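Local coordinates for protein nucleoporin NUP116 (Candida glabrata, PDB 3NF5) that is a GLFG-family nucleoporin, probably a structural component of the nuclear pore, represented here by its C-terminal pore-targeting domain, at residues Ile60-Gly63 with Ser64-Asp67. Sequence-based numbering, arbitrary orientation.
Sequences IPLG and SICD
Ser64 turns back on Pro61 and uses both of its donors on the same carbonyl oxygen, a compact instance of a side chain reinforcing a backbone turn. Its N-H reaches Pro61 O at 2.8 Å from above the carbonyl plane, while the hydroxyl, Ser64 OG to Pro61 O at 2.8 Å, donates within that plane. The hydroxyl can do so because chi1 of 75° sets OG between the backbone N and the carbonyl carbon, facing back along the chain. There it also lies against the Pro61 ring and near Ile60 CG2. One residue on, only the backbone bond recurs: Ile65 N donates to Leu62 O at 3.1 Å, nearly straight at 171°. Two successive bonds from residue i+3 to residue i thus close two overlapping type I turns, leading from the loop that follows strand 47-51 into the short helix 65-69 of the Nup98-type C-terminal domain. The side chain of Ile65 brings its CG1 over the CG2 branch of Ile60 at 4.0 Å, the two side chains crossing roughly at a right angle, and its CD1 lies 4.2 Å from Leu62 CD2. Ile65 also packs on Ile18 and Val41 of the main sheet, whereas Leu62 meets helix 22-27. Cys66 N stands 4.7 Å from Leu62 O, too far for a direct i+4 to i bond, and a water is inserted in its place, donating a hydrogen bond to Leu62 O and accepting one from Cys66 N. Another water bridges Gly63 O and Cys66 O by donating to both, while the Cys66 side chain packs on Tyr16, Ile18 and Val41.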
ATOM      1  N   ILE A  60       1.877  14.885  11.129  1.00 26.69           N
ATOM      2  CA  ILE A  60       0.879  14.034  10.503  1.00 26.25           C
ATOM      3  C   ILE A  60      -0.051  13.447  11.552  1.00 26.80           C
ATOM      4  O   ILE A  60       0.427  12.782  12.477  1.00 27.27           O
ATOM      5  CB  ILE A  60       1.542  12.892   9.789  1.00 26.38           C
ATOM      6  CG1 ILE A  60       2.428  13.444   8.670  1.00 27.78           C
ATOM      7  CG2 ILE A  60       0.482  11.930   9.230  1.00 24.79           C
ATOM      8  CD1 ILE A  60       2.939  12.347   7.716  1.00 26.51           C
ATOM      9  N   PRO A  61      -1.376  13.699  11.442  1.00 26.62           N
ATOM     10  CA  PRO A  61      -2.289  13.073  12.410  1.00 27.20           C
ATOM     11  C   PRO A  61      -2.300  11.573  12.211  1.00 27.26           C
ATOM     12  O   PRO A  61      -2.678  11.085  11.147  1.00 27.46           O
ATOM     13  CB  PRO A  61      -3.657  13.667  12.080  1.00 27.16           C
ATOM     14  CG  PRO A  61      -3.371  14.909  11.311  1.00 25.06           C
ATOM     15  CD  PRO A  61      -2.068  14.670  10.593  1.00 27.27           C
ATOM     16  N   LEU A  62      -1.868  10.860  13.220  1.00 28.10           N
ATOM     17  CA  LEU A  62      -1.601   9.451  13.047  1.00 28.63           C
ATOM     18  C   LEU A  62      -2.820   8.660  12.472  1.00 28.12           C
ATOM     19  O   LEU A  62      -2.656   7.789  11.634  1.00 27.68           O
ATOM     20  CB  LEU A  62      -1.128   8.879  14.352  1.00 28.75           C
ATOM     21  CG  LEU A  62       0.196   9.439  14.832  1.00 30.46           C
ATOM     22  CD1 LEU A  62       0.443   8.996  16.237  1.00 34.26           C
ATOM     23  CD2 LEU A  62       1.349   9.055  13.912  1.00 29.43           C
ATOM     24  N   GLY A  63      -4.031   8.994  12.909  1.00 26.93           N
ATOM     25  CA  GLY A  63      -5.223   8.313  12.430  1.00 25.93           C
ATOM     26  C   GLY A  63      -5.551   8.550  10.954  1.00 25.11           C
ATOM     27  O   GLY A  63      -6.436   7.877  10.396  1.00 25.98           O
ATOM     28  N   SER A  64      -4.881   9.506  10.315  1.00 23.23           N
ATOM     29  CA  SER A  64      -5.053   9.705   8.879  1.00 22.84           C
ATOM     30  C   SER A  64      -4.179   8.842   8.000  1.00 21.66           C
ATOM     31  O   SER A  64      -4.379   8.856   6.799  1.00 20.53           O
ATOM     32  CB  SER A  64      -4.861  11.152   8.478  1.00 24.12           C
ATOM     33  OG  SER A  64      -3.491  11.520   8.484  1.00 26.34           O
ATOM     34  N   ILE A  65      -3.212   8.093   8.564  1.00 20.01           N
ATOM     35  CA  ILE A  65      -2.308   7.365   7.725  1.00 19.99           C
ATOM     36  C   ILE A  65      -3.015   6.184   7.034  1.00 19.72           C
ATOM     37  O   ILE A  65      -3.071   6.127   5.785  1.00 19.54           O
ATOM     38  CB  ILE A  65      -1.052   6.862   8.486  1.00 19.06           C
ATOM     39  CG1 ILE A  65      -0.268   8.023   9.092  1.00 19.85           C
ATOM     40  CG2 ILE A  65      -0.171   6.032   7.521  1.00 21.45           C
ATOM     41  CD1 ILE A  65       0.872   7.573   9.976  1.00 17.93           C
ATOM     42  N   CYS A  66      -3.564   5.261   7.817  1.00 21.08           N
ATOM     43  CA  CYS A  66      -4.355   4.158   7.224  1.00 21.38           C
ATOM     44  C   CYS A  66      -5.689   4.633   6.653  1.00 21.90           C
ATOM     45  O   CYS A  66      -6.492   5.269   7.364  1.00 21.32           O
ATOM     46  CB  CYS A  66      -4.687   3.111   8.276  1.00 22.64           C
ATOM     47  SG  CYS A  66      -3.291   2.299   9.020  1.00 22.99           S
ATOM     48  N   ASP A  67      -5.928   4.287   5.394  1.00 22.09           N
ATOM     49  CA  ASP A  67      -7.204   4.526   4.665  1.00 22.61           C
ATOM     50  C   ASP A  67      -7.580   6.006   4.402  1.00 22.63           C
ATOM     51  O   ASP A  67      -8.752   6.355   4.213  1.00 23.44           O
ATOM     52  CB  ASP A  67      -8.343   3.763   5.330  1.00 23.11           C
ATOM     53  CG  ASP A  67      -9.435   3.311   4.355  1.00 24.75           C
ATOM     54  OD1 ASP A  67      -9.223   3.068   3.143  1.00 23.08           O
ATOM     55  OD2 ASP A  67     -10.535   3.152   4.873  1.00 30.02           O
TER
HETATM   56  O   HOH W   1      -3.784   5.527  10.605  1.00 25.19           O
HETATM   57  O   HOH W   2      -8.141   7.538   8.184  1.00 35.31           O